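Local atomic coordinates of extracellular ligand-binding receptor (Rhodopseudomonas palustris, PDB entry 3SG0), a protein that probably serves as a periplasmic solute-binding receptor for transport, of the leucine-binding protein family, and holds the aromatic acid benzoyl-formate between its lobes. Residues P104-A109 with E131-V136; D261-I266 with I375-G380. One frame throughout, in Å; residues are numbered along the deposited sequence. Where two conformers were deposited one is given.

Contact 1: P104-A109 with E131-V136; sequences PLIDIA and ERRKWV
I106 turns its side chain from the helix into the bend of 131-136 and meets three residues there. Its CG2, anti to the backbone N, reaches R132 CB at 4.0 Å and V136 CG2 at 4.1 Å, and the isoleucine crosses both side chains at about a right angle. CD1 goes elsewhere: it sits over one face of the R133 guanidinium, off toward the rim, 3.6 Å from NH2. That guanidinium is held by D130 and by the carbonyl of I124. An alanine at I106 would probably open a gap beside V136 and leave this face of R133 without its apolar cover. Next to it in the sequence and exposed, D107 accepts through the syn lone pair of OD1 from R132 NH1 at 2.7 Å, nearly straight at 166°. OD1 lies in the guanidinium plane of R132, but the carboxylate plane is turned 60° from it, and the bond is to one oxygen, OD2 staying 3.6 Å from NH1. R132 NE also faces E131 OE2 at 3.6 Å, making a three-residue salt-bridge network. The contact fastens helix 99-111 to the chain entering edge strand 136-138, while L105 and I108 of the same helix pack against helix 74-86.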
loop_
_atom_site.group_PDB
_atom_site.type_symbol
_atom_site.label_atom_id
_atom_site.label_comp_id
_atom_site.label_asym_id
_atom_site.label_seq_id
_atom_site.Cartn_x
_atom_site.Cartn_y
_atom_site.Cartn_z
ATOM N N PRO A 104 -9.396 -9.124 -8.021
ATOM C CA PRO A 104 -10.596 -9.316 -8.848
ATOM C C PRO A 104 -11.185 -8.004 -9.351
ATOM O O PRO A 104 -11.981 -8.023 -10.294
ATOM C CB PRO A 104 -11.578 -10.012 -7.897
ATOM C CG PRO A 104 -11.085 -9.685 -6.512
ATOM C CD PRO A 104 -9.583 -9.628 -6.648
ATOM N N LEU A 105 -10.826 -6.882 -8.742
ATOM C CA LEU A 105 -11.397 -5.610 -9.161
ATOM C C LEU A 105 -10.846 -5.124 -10.496
ATOM O O LEU A 105 -11.476 -4.303 -11.165
ATOM C CB LEU A 105 -11.184 -4.536 -8.097
ATOM C CG LEU A 105 -11.655 -4.917 -6.694
ATOM C CD1 LEU A 105 -11.490 -3.733 -5.765
ATOM C CD2 LEU A 105 -13.104 -5.410 -6.716
ATOM N N ILE A 106 -9.666 -5.602 -10.876
ATOM C CA ILE A 106 -9.065 -5.190 -12.140
ATOM C C ILE A 106 -10.000 -5.492 -13.302
ATOM O O ILE A 106 -10.313 -4.619 -14.115
ATOM C CB ILE A 106 -7.721 -5.906 -12.351
ATOM C CG1 ILE A 106 -6.716 -5.472 -11.277
ATOM C CG2 ILE A 106 -7.188 -5.669 -13.765
ATOM C CD1 ILE A 106 -5.434 -6.286 -11.271
ATOM N N ASP A 107 -10.456 -6.735 -13.393
ATOM C CA ASP A 107 -11.316 -7.118 -14.504
ATOM C C ASP A 107 -12.652 -6.399 -14.455
ATOM O O ASP A 107 -13.223 -6.044 -15.487
ATOM C CB ASP A 107 -11.534 -8.631 -14.528
ATOM C CG ASP A 107 -10.299 -9.387 -14.993
ATOM O OD1 ASP A 107 -9.285 -8.737 -15.319
ATOM O OD2 ASP A 107 -10.353 -10.631 -15.041
ATOM N N ILE A 108 -13.165 -6.204 -13.250
ATOM C CA ILE A 108 -14.456 -5.556 -13.076
ATOM C C ILE A 108 -14.401 -4.086 -13.527
ATOM O O ILE A 108 -15.274 -3.607 -14.255
ATOM C CB ILE A 108 -14.927 -5.686 -11.616
ATOM C CG1 ILE A 108 -15.185 -7.161 -11.279
ATOM C CG2 ILE A 108 -16.157 -4.836 -11.375
ATOM C CD1 ILE A 108 -15.441 -7.420 -9.805
ATOM N N ALA A 109 -13.361 -3.375 -13.110
ATOM C CA ALA A 109 -13.203 -1.975 -13.493
ATOM C C ALA A 109 -12.977 -1.847 -14.997
ATOM O O ALA A 109 -13.569 -0.989 -15.652
ATOM C CB ALA A 109 -12.060 -1.346 -12.725
ATOM N N GLU A 131 -4.201 -5.058 -21.338
ATOM C CA GLU A 131 -5.359 -4.319 -21.806
ATOM C C GLU A 131 -6.372 -4.007 -20.699
ATOM O O GLU A 131 -7.251 -3.160 -20.878
ATOM C CB GLU A 131 -6.010 -5.071 -22.974
ATOM C CG GLU A 131 -6.939 -6.216 -22.602
ATOM C CD GLU A 131 -6.256 -7.490 -22.158
ATOM O OE1 GLU A 131 -5.007 -7.584 -22.106
ATOM O OE2 GLU A 131 -7.007 -8.438 -21.859
ATOM N N ARG A 132 -6.259 -4.689 -19.566
ATOM C CA ARG A 132 -7.148 -4.463 -18.428
ATOM C C ARG A 132 -6.528 -3.492 -17.432
ATOM O O ARG A 132 -7.191 -2.590 -16.914
ATOM C CB ARG A 132 -7.473 -5.790 -17.742
ATOM C CG ARG A 132 -8.410 -6.667 -18.563
ATOM C CD ARG A 132 -8.385 -8.108 -18.089
ATOM N NE ARG A 132 -7.077 -8.716 -18.311
ATOM C CZ ARG A 132 -6.461 -9.508 -17.441
ATOM N NH1 ARG A 132 -7.034 -9.799 -16.284
ATOM N NH2 ARG A 132 -5.273 -10.014 -17.733
ATOM N N ARG A 133 -5.241 -3.690 -17.157
ATOM C CA ARG A 133 -4.498 -2.828 -16.257
ATOM C C ARG A 133 -4.358 -1.413 -16.813
ATOM O O ARG A 133 -3.981 -0.496 -16.081
ATOM C CB ARG A 133 -3.158 -3.477 -15.895
ATOM C CG ARG A 133 -3.339 -4.674 -14.975
ATOM C CD ARG A 133 -2.148 -5.627 -15.003
ATOM N NE ARG A 133 -2.243 -6.620 -13.935
ATOM C CZ ARG A 133 -3.024 -7.694 -13.947
ATOM N NH1 ARG A 133 -3.768 -7.982 -15.014
ATOM N NH2 ARG A 133 -3.056 -8.489 -12.885
ATOM N N LYS A 134 -4.712 -1.207 -18.088
ATOM C CA LYS A 134 -4.831 0.144 -18.627
ATOM C C LYS A 134 -5.779 0.995 -17.800
ATOM O O LYS A 134 -5.689 2.221 -17.820
ATOM C CB LYS A 134 -5.360 0.135 -20.060
ATOM C CG LYS A 134 -4.315 -0.011 -21.123
ATOM C CD LYS A 134 -3.353 1.157 -21.182
ATOM C CE LYS A 134 -2.251 0.771 -22.123
ATOM N NZ LYS A 134 -1.202 1.802 -22.122
ATOM N N TRP A 135 -6.722 0.344 -17.121
ATOM C CA TRP A 135 -7.729 1.042 -16.331
ATOM C C TRP A 135 -7.335 1.217 -14.867
ATOM O O TRP A 135 -8.097 1.808 -14.109
ATOM C CB TRP A 135 -9.088 0.329 -16.455
ATOM C CG TRP A 135 -9.637 0.462 -17.833
ATOM C CD1 TRP A 135 -9.491 -0.414 -18.862
ATOM C CD2 TRP A 135 -10.363 1.577 -18.352
ATOM N NE1 TRP A 135 -10.094 0.079 -19.993
ATOM C CE2 TRP A 135 -10.642 1.302 -19.703
ATOM C CE3 TRP A 135 -10.818 2.783 -17.797
ATOM C CZ2 TRP A 135 -11.348 2.189 -20.514
ATOM C CZ3 TRP A 135 -11.522 3.661 -18.602
ATOM C CH2 TRP A 135 -11.775 3.362 -19.947
ATOM N N VAL A 136 -6.160 0.738 -14.468
ATOM C CA VAL A 136 -5.789 0.684 -13.059
ATOM C C VAL A 136 -4.572 1.554 -12.773
ATOM O O VAL A 136 -3.595 1.529 -13.530
ATOM C CB VAL A 136 -5.471 -0.775 -12.652
ATOM C CG1 VAL A 136 -5.183 -0.884 -11.151
ATOM C CG2 VAL A 136 -6.616 -1.686 -13.045
HETATM O O HOH W 1 -6.725 -9.137 -13.948
#

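Contact 2: D261-I266 with I375-G380; sequences DVEGAI and IEIRDG
E263 reaches across from the turn at 262-265 and grips the backbone N-H groups of D379 and G380. Its CB starts away from the strand, and CG lies anti to the backbone N (chi1 179°). The bend at chi2, 73°, then swings CD back across, to 3.7 Å from I377 O. At the tip the two oxygens divide the work. OE2 takes the N-H of D379 at 2.6 Å through its syn lone pair, while OE1 receives a weak bond from G380 N at 3.3 Å and also lies 3.9 Å from I377 CG2. D379 OD1 is 4.0 Å from E263 OE2, a proximity of like charges that the two N-H groups probably offset.

Beneath this clasp the main chains pair. G264 N donates to I377 O at 2.8 Å, and I377 N donates to A265 O at 2.9 Å. The donor of the first, G264 N, belongs to the type II turn from V262 to A265, with G264 at the positive phi that suits glycine. I377 points into the turn, its CD1 touching A265 CB at 4.0 Å and V262 CG2 slightly farther off. On the other face of the strand, I266 and E376 form an antiparallel non-hydrogen-bonded pair, I266 CG1 packs on E376 CG, and E376 OE1 is held by R378 NH1. A water donates to both G264 O and E376 OE2.

The pairing starts the antiparallel sheet in which 373-378 runs between strands 266-269 and 381-384. I377 also packs on F254 and I255 of helix 252-258, V262 and A265 touch Q231 of helix 228-236, and F382 of the third strand lies against I375 and I377.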
loop_
_atom_site.group_PDB
_atom_site.type_symbol
_atom_site.label_atom_id
_atom_site.label_comp_id
_atom_site.label_asym_id
_atom_site.label_seq_id
_atom_site.Cartn_x
_atom_site.Cartn_y
_atom_site.Cartn_z
ATOM N N ASP A 261 9.369 -6.004 21.241
ATOM C CA ASP A 261 9.688 -7.062 20.284
ATOM C C ASP A 261 9.889 -6.560 18.851
ATOM O O ASP A 261 10.578 -7.210 18.059
ATOM C CB ASP A 261 8.623 -8.157 20.301
ATOM C CG ASP A 261 8.598 -8.929 21.608
ATOM O OD1 ASP A 261 9.671 -9.129 22.220
ATOM O OD2 ASP A 261 7.497 -9.340 22.026
ATOM N N VAL A 262 9.297 -5.414 18.516
ATOM C CA VAL A 262 9.458 -4.867 17.167
ATOM C C VAL A 262 10.453 -3.714 17.093
ATOM O O VAL A 262 10.757 -3.215 16.006
ATOM C CB VAL A 262 8.110 -4.485 16.508
ATOM C CG1 VAL A 262 7.188 -5.700 16.467
ATOM C CG2 VAL A 262 7.453 -3.302 17.219
ATOM N N GLU A 263 10.971 -3.287 18.240
ATOM C CA GLU A 263 12.032 -2.292 18.251
ATOM C C GLU A 263 13.179 -2.786 17.373
ATOM O O GLU A 263 13.566 -3.956 17.437
ATOM C CB GLU A 263 12.505 -2.043 19.685
ATOM C CG GLU A 263 13.636 -1.039 19.821
ATOM C CD GLU A 263 13.192 0.396 19.601
ATOM O OE1 GLU A 263 11.972 0.643 19.483
ATOM O OE2 GLU A 263 14.076 1.280 19.546
ATOM N N GLY A 264 13.703 -1.899 16.535
ATOM C CA GLY A 264 14.808 -2.249 15.668
ATOM C C GLY A 264 14.416 -2.857 14.333
ATOM O O GLY A 264 15.282 -3.061 13.484
ATOM N N ALA A 265 13.135 -3.155 14.135
ATOM C CA ALA A 265 12.699 -3.665 12.839
ATOM C C ALA A 265 13.053 -2.664 11.745
ATOM O O ALA A 265 12.933 -1.452 11.943
ATOM C CB ALA A 265 11.204 -3.937 12.839
ATOM N N ILE A 266 13.476 -3.173 10.593
ATOM C CA ILE A 266 13.812 -2.346 9.447
ATOM C C ILE A 266 13.008 -2.832 8.252
ATOM O O ILE A 266 12.809 -4.038 8.080
ATOM C CB ILE A 266 15.331 -2.400 9.151
ATOM C CG1 ILE A 266 16.101 -1.677 10.259
ATOM C CG2 ILE A 266 15.648 -1.806 7.779
ATOM C CD1 ILE A 266 17.595 -1.926 10.250
ATOM N N ILE A 375 13.493 2.369 6.530
ATOM C CA ILE A 375 12.856 2.824 7.753
ATOM C C ILE A 375 13.223 1.880 8.888
ATOM O O ILE A 375 13.267 0.660 8.699
ATOM C CB ILE A 375 11.312 2.827 7.602
ATOM C CG1 ILE A 375 10.881 3.572 6.331
ATOM C CG2 ILE A 375 10.647 3.398 8.851
ATOM C CD1 ILE A 375 11.300 5.036 6.273
ATOM N N GLU A 376 13.469 2.444 10.064
ATOM C CA GLU A 376 13.761 1.668 11.257
ATOM C C GLU A 376 12.808 2.093 12.364
ATOM O O GLU A 376 12.486 3.279 12.483
ATOM C CB GLU A 376 15.207 1.929 11.693
ATOM C CG GLU A 376 15.705 1.091 12.862
ATOM C CD GLU A 376 17.109 1.486 13.286
ATOM O OE1 GLU A 376 17.458 2.675 13.138
ATOM O OE2 GLU A 376 17.865 0.610 13.760
ATOM N N ILE A 377 12.354 1.140 13.174
ATOM C CA ILE A 377 11.624 1.478 14.392
ATOM C C ILE A 377 12.653 1.741 15.486
ATOM O O ILE A 377 13.365 0.832 15.914
ATOM C CB ILE A 377 10.641 0.365 14.811
ATOM C CG1 ILE A 377 9.627 0.129 13.684
ATOM C CG2 ILE A 377 9.949 0.736 16.114
ATOM C CD1 ILE A 377 8.675 -1.014 13.956
ATOM N N ARG A 378 12.757 3.003 15.896
ATOM C CA ARG A 378 13.700 3.416 16.931
ATOM C C ARG A 378 12.961 4.170 18.015
ATOM O O ARG A 378 12.295 5.164 17.738
ATOM C CB ARG A 378 14.782 4.331 16.356
ATOM C CG ARG A 378 15.858 3.632 15.565
ATOM C CD ARG A 378 17.199 4.357 15.704
ATOM N NE ARG A 378 17.111 5.790 15.423
ATOM C CZ ARG A 378 17.036 6.311 14.203
ATOM N NH1 ARG A 378 17.018 5.514 13.139
ATOM N NH2 ARG A 378 16.969 7.627 14.044
ATOM N N ASP A 379 13.087 3.699 19.252
ATOM C CA ASP A 379 12.411 4.326 20.381
ATOM C C ASP A 379 10.928 4.537 20.098
ATOM O O ASP A 379 10.363 5.586 20.397
ATOM C CB ASP A 379 13.092 5.649 20.745
ATOM C CG ASP A 379 14.525 5.455 21.209
ATOM O OD1 ASP A 379 14.798 4.440 21.885
ATOM O OD2 ASP A 379 15.379 6.309 20.894
ATOM N N GLY A 380 10.300 3.531 19.502
ATOM C CA GLY A 380 8.863 3.547 19.320
ATOM C C GLY A 380 8.357 4.507 18.257
ATOM O O GLY A 380 7.200 4.920 18.303
HETATM O O HOH W 2 17.801 -2.125 13.938
#

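Overall arrangement
Contact 1 and contact 2 lie on opposite sides of the chain's centre, 37 Å apart between centres and about 24 Å between nearest atoms, so neither touches the other. They are in series along the chain: contact 1 closes before contact 2 opens. Contact 1 lies beside the mixed sheet, at its edge strand 136-138, contact 2 in the small antiparallel sheet near the C-terminus. The bound benzoyl-formic acid sits between these regions, about 12 Å from the side chain of I106 and about 12 Å from that of I375. Neither contact lines its pocket, although I106 shares helix 99-111 with the ligand-binding T99, about 8 Å away between side chains.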